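PDB 4NAX: glutathione S-transferase, N-terminal domain protein from Pseudomonas putida, which binds oxidized glutathione disulfide, one per subunit, and probably acts as a glutathione transferase. Local coordinates for residues A[3-7]-A[83-87]; A[20-26]-A[44-50]; A[35-40]-A[220-226]. All coordinates share one frame; numbering follows the deposited sequence.

Contact 1: residues A[3-7]-A[83-87]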
loop_
_atom_site.group_PDB
_atom_site.type_symbol
_atom_site.label_atom_id
_atom_site.label_comp_id
_atom_site.label_asym_id
_atom_site.label_seq_id
_atom_site.Cartn_x
_atom_site.Cartn_y
_atom_site.Cartn_z
ATOM N N GLU A 3 8.199 29.303 -5.566
ATOM C CA GLU A 3 6.936 29.607 -4.825
ATOM C C GLU A 3 6.633 28.571 -3.722
ATOM O O GLU A 3 5.465 28.207 -3.514
ATOM C CB GLU A 3 5.751 29.712 -5.807
ATOM C CG GLU A 3 5.592 28.500 -6.725
ATOM C CD GLU A 3 4.149 28.059 -6.918
ATOM O OE1 GLU A 3 3.655 28.113 -8.069
ATOM O OE2 GLU A 3 3.507 27.646 -5.926
ATOM N N LEU A 4 7.663 28.104 -3.005
ATOM C CA LEU A 4 7.418 27.109 -1.946
ATOM C C LEU A 4 6.689 27.721 -0.759
ATOM O O LEU A 4 6.059 27.000 -0.005
ATOM C CB LEU A 4 8.698 26.394 -1.475
ATOM C CG LEU A 4 9.357 25.425 -2.461
ATOM C CD1 LEU A 4 10.405 24.560 -1.768
ATOM C CD2 LEU A 4 8.347 24.542 -3.179
ATOM N N SER A 5 6.760 29.045 -0.623
ATOM C CA SER A 5 6.077 29.771 0.450
ATOM C C SER A 5 4.546 29.621 0.445
ATOM O O SER A 5 3.900 29.872 1.459
ATOM C CB SER A 5 6.473 31.252 0.418
ATOM O OG SER A 5 5.941 31.962 -0.702
ATOM N N ALA A 6 3.972 29.198 -0.680
ATOM C CA ALA A 6 2.535 28.870 -0.770
ATOM C C ALA A 6 2.135 27.633 0.051
ATOM O O ALA A 6 0.958 27.421 0.326
ATOM C CB ALA A 6 2.132 28.668 -2.224
ATOM N N PHE A 7 3.120 26.815 0.411
ATOM C CA PHE A 7 2.898 25.602 1.172
ATOM C C PHE A 7 3.226 25.875 2.634
ATOM O O PHE A 7 4.394 26.082 2.971
ATOM C CB PHE A 7 3.782 24.495 0.604
ATOM C CG PHE A 7 3.388 24.109 -0.784
ATOM C CD1 PHE A 7 3.868 24.825 -1.873
ATOM C CD2 PHE A 7 2.518 23.054 -1.001
ATOM C CE1 PHE A 7 3.469 24.502 -3.157
ATOM C CE2 PHE A 7 2.121 22.720 -2.279
ATOM C CZ PHE A 7 2.601 23.437 -3.363
ATOM N N GLN A 83 6.305 22.785 -11.691
ATOM C CA GLN A 83 5.499 23.310 -10.597
ATOM C C GLN A 83 5.729 22.427 -9.357
ATOM O O GLN A 83 5.994 21.245 -9.503
ATOM C CB GLN A 83 4.001 23.295 -10.982
ATOM C CG GLN A 83 3.617 24.230 -12.114
ATOM C CD GLN A 83 3.837 25.659 -11.726
ATOM O OE1 GLN A 83 4.920 26.194 -11.935
ATOM N NE2 GLN A 83 2.840 26.273 -11.095
ATOM N N PRO A 84 5.605 22.997 -8.141
ATOM C CA PRO A 84 5.780 22.152 -6.957
ATOM C C PRO A 84 4.793 20.997 -6.888
ATOM O O PRO A 84 3.630 21.144 -7.270
ATOM C CB PRO A 84 5.582 23.127 -5.788
ATOM C CG PRO A 84 5.997 24.443 -6.358
ATOM C CD PRO A 84 5.457 24.415 -7.766
ATOM N N LEU A 85 5.269 19.854 -6.412
ATOM C CA LEU A 85 4.419 18.700 -6.186
ATOM C C LEU A 85 4.508 18.282 -4.722
ATOM O O LEU A 85 5.584 17.857 -4.287
ATOM C CB LEU A 85 4.853 17.527 -7.059
ATOM C CG LEU A 85 3.986 16.275 -6.896
ATOM C CD1 LEU A 85 2.642 16.476 -7.577
ATOM C CD2 LEU A 85 4.666 15.029 -7.411
ATOM N N PRO A 86 3.406 18.390 -3.974
ATOM C CA PRO A 86 3.318 17.805 -2.636
ATOM C C PRO A 86 2.959 16.333 -2.748
ATOM O O PRO A 86 2.204 15.952 -3.638
ATOM C CB PRO A 86 2.175 18.572 -2.008
ATOM C CG PRO A 86 1.244 18.842 -3.167
ATOM C CD PRO A 86 2.131 19.007 -4.373
ATOM N N LEU A 87 3.510 15.496 -1.876
ATOM C CA LEU A 87 3.171 14.070 -1.926
ATOM C C LEU A 87 3.471 13.406 -0.594
ATOM O O LEU A 87 4.519 13.639 0.005
ATOM C CB LEU A 87 3.948 13.358 -3.046
ATOM C CG LEU A 87 3.307 12.110 -3.632
ATOM C CD1 LEU A 87 1.990 12.423 -4.340
ATOM C CD2 LEU A 87 4.260 11.441 -4.596
#
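Leu4 and Pro84 bring the two backbones nearest, their CA atoms 7.2 Å apart, so the 3-10 turn of 4-6 meets Pro84 and strand 85-87 through side chains, with no hydrogen bond across. Phe7 does most of the work. Its CG lies anti to the carbonyl carbon (chi1 -66°), which sends the ring toward the two prolines, met obliquely: CE1 lies 3.6 Å from Pro84 CB, and CE2 on the ring's other side reaches Pro86 CG at 4.1 Å. Prolines suit this place because they offer rigid CH groups to a ring and ask for no partner at their backbone nitrogens. Leu4 adds its CD2 methyl, 4.0 Å from Pro84 CG, while the poorly ordered carboxylate of Glu3 lies near Pro84 CD. Replacing Phe7 with an alanine would probably leave Pro84 and Pro86 without the ring that spans them and weaken the hold on the chain's start. The turn itself is closed by Phe7 N to Leu4 O (3.0 Å), and the Thr10 hydroxyl lies within hydrogen-bonding distance of the Leu4 and Phe7 carbonyls. Leu4, Phe7 and Pro84 all touch Leu75 of the adjacent strand 73-76, whereas Leu85 and Leu87 face helix 90-101 and Gln114 of the second subunit bonds to Pro86 O.

Contact 2: residues A[20-26]-A[44-50]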
loop_
_atom_site.group_PDB
_atom_site.type_symbol
_atom_site.label_atom_id
_atom_site.label_comp_id
_atom_site.label_asym_id
_atom_site.label_seq_id
_atom_site.Cartn_x
_atom_site.Cartn_y
_atom_site.Cartn_z
ATOM N N ARG A 20 15.776 22.508 -4.277
ATOM C CA ARG A 20 15.879 21.067 -4.022
ATOM C C ARG A 20 14.588 20.495 -3.507
ATOM O O ARG A 20 13.883 21.127 -2.736
ATOM C CB ARG A 20 16.967 20.766 -2.981
ATOM C CG ARG A 20 18.349 21.177 -3.448
ATOM C CD ARG A 20 19.445 20.797 -2.461
ATOM N NE ARG A 20 20.683 21.360 -2.963
ATOM C CZ ARG A 20 21.786 21.578 -2.264
ATOM N NH1 ARG A 20 21.852 21.250 -0.988
ATOM N NH2 ARG A 20 22.838 22.135 -2.870
ATOM N N LEU A 21 14.331 19.238 -3.879
ATOM C CA LEU A 21 13.272 18.454 -3.253
ATOM C C LEU A 21 13.419 18.518 -1.729
ATOM O O LEU A 21 14.520 18.334 -1.181
ATOM C CB LEU A 21 13.339 17.022 -3.761
ATOM C CG LEU A 21 12.249 16.084 -3.229
ATOM C CD1 LEU A 21 11.914 15.035 -4.273
ATOM C CD2 LEU A 21 12.645 15.399 -1.925
ATOM N N GLN A 22 12.295 18.771 -1.069
ATOM C CA GLN A 22 12.202 18.860 0.381
ATOM C C GLN A 22 11.615 17.565 0.916
ATOM O O GLN A 22 10.559 17.122 0.467
ATOM C CB GLN A 22 11.311 20.046 0.790
ATOM C CG GLN A 22 11.737 21.384 0.185
ATOM C CD GLN A 22 13.009 21.925 0.794
ATOM O OE1 GLN A 22 13.080 22.145 2.009
ATOM N NE2 GLN A 22 14.011 22.155 -0.026
ATOM N N LEU A 23 12.320 16.964 1.870
ATOM C CA LEU A 23 11.894 15.742 2.531
ATOM C C LEU A 23 11.554 16.028 3.981
ATOM O O LEU A 23 12.358 16.617 4.696
ATOM C CB LEU A 23 13.002 14.694 2.486
ATOM C CG LEU A 23 12.761 13.411 3.264
ATOM C CD1 LEU A 23 11.578 12.614 2.719
ATOM C CD2 LEU A 23 14.017 12.555 3.287
ATOM N N TYR A 24 10.369 15.600 4.416
ATOM C CA TYR A 24 9.906 15.790 5.797
ATOM C C TYR A 24 9.725 14.400 6.375
ATOM O O TYR A 24 8.813 13.676 5.981
ATOM C CB TYR A 24 8.619 16.613 5.833
ATOM C CG TYR A 24 8.699 17.882 4.995
ATOM C CD1 TYR A 24 9.252 19.068 5.488
ATOM C CD2 TYR A 24 8.258 17.882 3.680
ATOM C CE1 TYR A 24 9.329 20.207 4.693
ATOM C CE2 TYR A 24 8.314 19.022 2.896
ATOM C CZ TYR A 24 8.870 20.174 3.392
ATOM O OH TYR A 24 8.909 21.296 2.593
ATOM N N SER A 25 10.635 13.981 7.256
ATOM C CA SER A 25 10.728 12.587 7.590
ATOM C C SER A 25 11.382 12.369 8.952
ATOM O O SER A 25 11.628 13.310 9.706
ATOM C CB SER A 25 11.472 11.847 6.451
ATOM O OG SER A 25 11.358 10.427 6.557
ATOM N N LEU A 26 11.634 11.101 9.245
ATOM C CA LEU A 26 12.228 10.635 10.488
ATOM C C LEU A 26 12.811 9.256 10.160
ATOM O O LEU A 26 12.211 8.538 9.347
ATOM C CB LEU A 26 11.151 10.545 11.568
ATOM C CG LEU A 26 11.630 10.278 12.989
ATOM C CD1 LEU A 26 12.435 11.456 13.512
ATOM C CD2 LEU A 26 10.420 10.000 13.858
ATOM N N ALA A 44 19.452 15.610 -5.616
ATOM C CA ALA A 44 19.623 16.573 -4.528
ATOM C C ALA A 44 18.361 16.659 -3.696
ATOM O O ALA A 44 17.269 16.683 -4.230
ATOM C CB ALA A 44 19.968 17.941 -5.093
ATOM N N TYR A 45 18.508 16.726 -2.377
ATOM C CA TYR A 45 17.371 16.911 -1.512
ATOM C C TYR A 45 17.782 17.548 -0.214
ATOM O O TYR A 45 18.954 17.487 0.177
ATOM C CB TYR A 45 16.644 15.595 -1.254
ATOM C CG TYR A 45 17.367 14.581 -0.384
ATOM C CD1 TYR A 45 18.428 13.832 -0.866
ATOM C CD2 TYR A 45 16.942 14.342 0.903
ATOM C CE1 TYR A 45 19.067 12.875 -0.089
ATOM C CE2 TYR A 45 17.537 13.383 1.697
ATOM C CZ TYR A 45 18.613 12.660 1.217
ATOM O OH TYR A 45 19.154 11.694 2.037
ATOM N N GLU A 46 16.803 18.164 0.438
ATOM C CA GLU A 46 16.982 18.830 1.707
ATOM C C GLU A 46 16.083 18.138 2.718
ATOM O O GLU A 46 14.847 18.225 2.659
ATOM C CB GLU A 46 16.613 20.308 1.575
ATOM C CG GLU A 46 16.833 21.090 2.851
ATOM C CD GLU A 46 16.526 22.570 2.727
ATOM O OE1 GLU A 46 16.330 23.076 1.603
ATOM O OE2 GLU A 46 16.495 23.237 3.790
ATOM N N ALA A 47 16.720 17.435 3.644
ATOM C CA ALA A 47 16.016 16.674 4.657
ATOM C C ALA A 47 15.680 17.500 5.896
ATOM O O ALA A 47 16.488 18.291 6.394
ATOM C CB ALA A 47 16.826 15.442 5.056
ATOM N N HIS A 48 14.475 17.275 6.391
ATOM C CA HIS A 48 13.954 17.937 7.565
ATOM C C HIS A 48 13.420 16.919 8.540
ATOM O O HIS A 48 12.610 16.060 8.171
ATOM C CB HIS A 48 12.813 18.874 7.181
ATOM C CG HIS A 48 13.201 19.940 6.207
ATOM N ND1 HIS A 48 13.913 21.071 6.559
ATOM C CD2 HIS A 48 13.006 20.021 4.873
ATOM C CE1 HIS A 48 14.094 21.824 5.495
ATOM N NE2 HIS A 48 13.581 21.194 4.455
ATOM N N LYS A 49 13.854 17.020 9.790
ATOM C CA LYS A 49 13.370 16.119 10.828
ATOM C C LYS A 49 12.016 16.536 11.398
ATOM O O LYS A 49 11.857 17.663 11.896
ATOM C CB LYS A 49 14.384 16.058 11.962
ATOM C CG LYS A 49 13.957 15.121 13.073
ATOM C CD LYS A 49 15.007 15.029 14.166
ATOM C CE LYS A 49 14.594 14.018 15.205
ATOM N NZ LYS A 49 15.492 14.056 16.389
ATOM N N VAL A 50 11.058 15.619 11.313
ATOM C CA VAL A 50 9.731 15.762 11.878
ATOM C C VAL A 50 9.715 14.946 13.169
ATOM O O VAL A 50 9.700 13.720 13.134
ATOM C CB VAL A 50 8.658 15.248 10.892
ATOM C CG1 VAL A 50 7.266 15.349 11.492
ATOM C CG2 VAL A 50 8.727 16.050 9.600
HETATM O O HOH W 1 20.269 19.821 0.757
HETATM O O HOH W 2 15.938 18.128 -6.055
#
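Leu23 sits between Glu46 and His48 in a parallel pairing, its N giving a nearly straight bond to Glu46 O (2.9 Å, 178°) and its O accepting from His48 N. Glu46 N to Leu21 O, Ser25 N to His48 O and Val50 N to Ser25 O extend the pattern along both strands.

The tight part is the buried face of Gln22, Tyr24, Glu46 and His48. The amide of Gln22 suits a place between an acceptor and a donor: OE1 accepts a hydrogen bond from His48 NE2 at 2.7 Å, in the plane of the imidazole, while NE2 gives one hydrogen to Glu46 OE1 (3.0 Å), met from above the carboxylate plane, and the other to Arg20 O (2.9 Å). Three bonds thus fix the rotation of the amide. The chain of Glu46 is extended, CG anti to its backbone N (chi1 -178°), and its OE2 accepts from Lys16 N while OE1 also accepts from His17 N. Tyr24 and His48 lie side by side with planes 14° apart, slid so far that the rings barely overlap.

The start of the pair is looser. Leu21 N and Ala44 O are 3.9 Å apart and share a water, while a second water joins Arg20 NH1 to Tyr45 O; the aliphatic part of Arg20 rests on Ala44 CB.

On the other face, Leu21, Leu23 and Tyr45 pack under helix 31-41, which connects these strands as a beta-alpha-beta crossover, and strand 73-76 runs antiparallel along the far side of 21-25.

Contact 3: residues A[35-40]-A[220-226]. Unlike the reference sequence in segment 220-226: His225 (reference Arg).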
loop_
_atom_site.group_PDB
_atom_site.type_symbol
_atom_site.label_atom_id
_atom_site.label_comp_id
_atom_site.label_asym_id
_atom_site.label_seq_id
_atom_site.Cartn_x
_atom_site.Cartn_y
_atom_site.Cartn_z
ATOM N N SER A 35 14.506 8.289 2.004
ATOM C CA SER A 35 15.896 8.739 2.041
ATOM C C SER A 35 16.840 7.756 1.318
ATOM O O SER A 35 17.736 8.185 0.582
ATOM C CB SER A 35 16.348 9.041 3.460
ATOM O OG SER A 35 16.007 7.945 4.291
ATOM N N ILE A 36 16.637 6.456 1.499
ATOM C CA ILE A 36 17.419 5.486 0.758
ATOM C C ILE A 36 17.243 5.707 -0.746
ATOM O O ILE A 36 18.218 5.729 -1.505
ATOM C CB ILE A 36 17.069 4.039 1.147
ATOM C CG1 ILE A 36 17.554 3.748 2.561
ATOM C CG2 ILE A 36 17.701 3.064 0.159
ATOM C CD1 ILE A 36 17.036 2.456 3.132
ATOM N N MET A 37 15.999 5.856 -1.198
ATOM C CA MET A 37 15.751 6.062 -2.605
ATOM C C MET A 37 16.496 7.294 -3.141
ATOM O O MET A 37 17.125 7.227 -4.191
ATOM C CB MET A 37 14.245 6.215 -2.832
ATOM C CG MET A 37 13.850 6.464 -4.273
ATOM S SD MET A 37 14.263 5.073 -5.338
ATOM C CE MET A 37 13.443 5.618 -6.832
ATOM N N LEU A 38 16.404 8.407 -2.419
ATOM C CA LEU A 38 17.054 9.634 -2.840
ATOM C C LEU A 38 18.570 9.464 -2.900
ATOM O O LEU A 38 19.227 9.940 -3.848
ATOM C CB LEU A 38 16.670 10.773 -1.907
ATOM C CG LEU A 38 15.208 11.221 -2.069
ATOM C CD1 LEU A 38 14.745 11.990 -0.846
ATOM C CD2 LEU A 38 15.038 12.042 -3.334
ATOM N N GLU A 39 19.123 8.768 -1.906
ATOM C CA GLU A 39 20.561 8.473 -1.920
ATOM C C GLU A 39 20.951 7.597 -3.104
ATOM O O GLU A 39 22.011 7.785 -3.704
ATOM C CB GLU A 39 20.998 7.817 -0.598
ATOM C CG GLU A 39 20.876 8.715 0.623
ATOM C CD GLU A 39 21.884 9.844 0.652
ATOM O OE1 GLU A 39 23.029 9.648 0.200
ATOM O OE2 GLU A 39 21.535 10.931 1.158
ATOM N N GLU A 40 20.137 6.593 -3.418
ATOM C CA GLU A 40 20.431 5.672 -4.533
ATOM C C GLU A 40 20.447 6.395 -5.884
ATOM O O GLU A 40 21.292 6.102 -6.718
ATOM C CB GLU A 40 19.395 4.548 -4.620
ATOM C CG GLU A 40 19.448 3.531 -3.491
ATOM C CD GLU A 40 20.570 2.491 -3.596
ATOM O OE1 GLU A 40 21.531 2.619 -4.408
ATOM O OE2 GLU A 40 20.531 1.525 -2.798
ATOM N N ARG A 220 24.778 -1.985 0.880
ATOM C CA ARG A 220 24.807 -0.917 -0.113
ATOM C C ARG A 220 25.092 0.438 0.550
ATOM O O ARG A 220 24.457 0.789 1.542
ATOM C CB ARG A 220 23.490 -0.843 -0.873
ATOM C CG ARG A 220 23.164 -2.071 -1.705
ATOM C CD ARG A 220 21.854 -1.911 -2.448
ATOM N NE ARG A 220 21.896 -0.868 -3.461
ATOM C CZ ARG A 220 22.350 -1.027 -4.696
ATOM N NH1 ARG A 220 22.802 -2.206 -5.117
ATOM N NH2 ARG A 220 22.305 -0.016 -5.546
ATOM N N PRO A 221 26.040 1.229 0.003
ATOM C CA PRO A 221 26.366 2.485 0.697
ATOM C C PRO A 221 25.177 3.455 0.789
ATOM O O PRO A 221 25.008 4.141 1.805
ATOM C CB PRO A 221 27.538 3.081 -0.102
ATOM C CG PRO A 221 27.904 2.087 -1.126
ATOM C CD PRO A 221 27.029 0.882 -1.030
ATOM N N ALA A 222 24.335 3.492 -0.232
ATOM C CA ALA A 222 23.190 4.406 -0.185
ATOM C C ALA A 222 22.195 4.002 0.900
ATOM O O ALA A 222 21.502 4.847 1.473
ATOM C CB ALA A 222 22.495 4.449 -1.525
ATOM N N VAL A 223 22.075 2.701 1.131
ATOM C CA VAL A 223 21.221 2.181 2.202
ATOM C C VAL A 223 21.747 2.631 3.546
ATOM O O VAL A 223 20.989 3.145 4.372
ATOM C CB VAL A 223 21.086 0.657 2.109
ATOM C CG1 VAL A 223 20.433 0.065 3.342
ATOM C CG2 VAL A 223 20.293 0.251 0.866
ATOM N N GLN A 224 23.039 2.445 3.788
ATOM C CA GLN A 224 23.592 2.871 5.081
ATOM C C GLN A 224 23.410 4.364 5.326
ATOM O O GLN A 224 23.067 4.767 6.439
ATOM C CB GLN A 224 25.057 2.451 5.217
ATOM C CG GLN A 224 25.210 0.953 5.434
ATOM C CD GLN A 224 24.553 0.444 6.721
ATOM O OE1 GLN A 224 24.616 1.094 7.769
ATOM N NE2 GLN A 224 23.897 -0.710 6.635
ATOM N N HIS A 225 23.572 5.187 4.290
ATOM C CA HIS A 225 23.296 6.620 4.472
ATOM C C HIS A 225 21.817 6.873 4.736
ATOM O O HIS A 225 21.452 7.581 5.669
ATOM C CB HIS A 225 23.692 7.439 3.247
ATOM C CG HIS A 225 25.162 7.492 3.005
ATOM N ND1 HIS A 225 26.058 7.887 3.971
ATOM C CD2 HIS A 225 25.887 7.245 1.894
ATOM C CE1 HIS A 225 27.276 7.879 3.464
ATOM N NE2 HIS A 225 27.201 7.468 2.213
ATOM N N GLY A 226 20.964 6.308 3.889
ATOM C CA GLY A 226 19.544 6.592 3.987
ATOM C C GLY A 226 18.896 6.131 5.277
ATOM O O GLY A 226 17.943 6.742 5.747
HETATM O O HOH W 3 24.176 2.164 -3.026
#
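Glu40 OE2 is gripped by Arg220 NE at 2.8 Å, on the syn side of the carboxylate, and by the hydroxyl of Tyr178. Arg220 approaches side-on: its NH2 reaches Glu40 OE1 at 3.0 Å from above the carboxylate plane, completing a two-nitrogen salt bridge. The bend at chi3 (66°) turns the guanidinium back toward the glutamate, and Tyr178 also makes a cation-pi contact with it. A water links Glu40 OE1 to Ala222 N, a backbone N-H in the first turn of helix 221-226. Alanine suits position 222 because its small CB can lie 3.4 Å from Glu40 CD and 3.8 Å from Glu39 CB. At the far end Gly226 lets the backbones close to 4.0 Å between its CA and Ile36 CA; a side chain there would strike Ile36. Ser35 OG then donates to Gly226 O at 2.7 Å. Between these polar ends the branched Ile36 and Val223 meet through their CG2 methyls and pack with Phe217. The helix segments cross at 138°, their axes approaching to 7.8 Å, a closeness allowed by small residues. The contact joins helix 31-41 of the thioredoxin-like beta-alpha-beta unit to short helix 221-226, right after helix 208-219 in the C-terminal helical part: an interdomain interface within one subunit.

Contacts 1 and 2 both reach the four-stranded sheet of the thioredoxin-like domain, their centres 13 Å apart: contact 2 pairs strands 45-49 and 21-25, whereas contact 1 holds the chain's start against strand 85-88, outermost on the other side. They meet where Leu4 packs on Gln22, and along the chain contact 2 is nested within the loop that contact 1 closes. Contact 3, centred 14 Å from contact 2, lies on helix 31-41, which connects the strands of contact 2; Tyr45 probably hydrogen-bonds to Glu39 there. Its segments alternate with those of both other contacts; contact 1, 25 Å away between centres, does not touch it. Contact 3 thus joins the sheet's crossover unit to the C-terminal helical part.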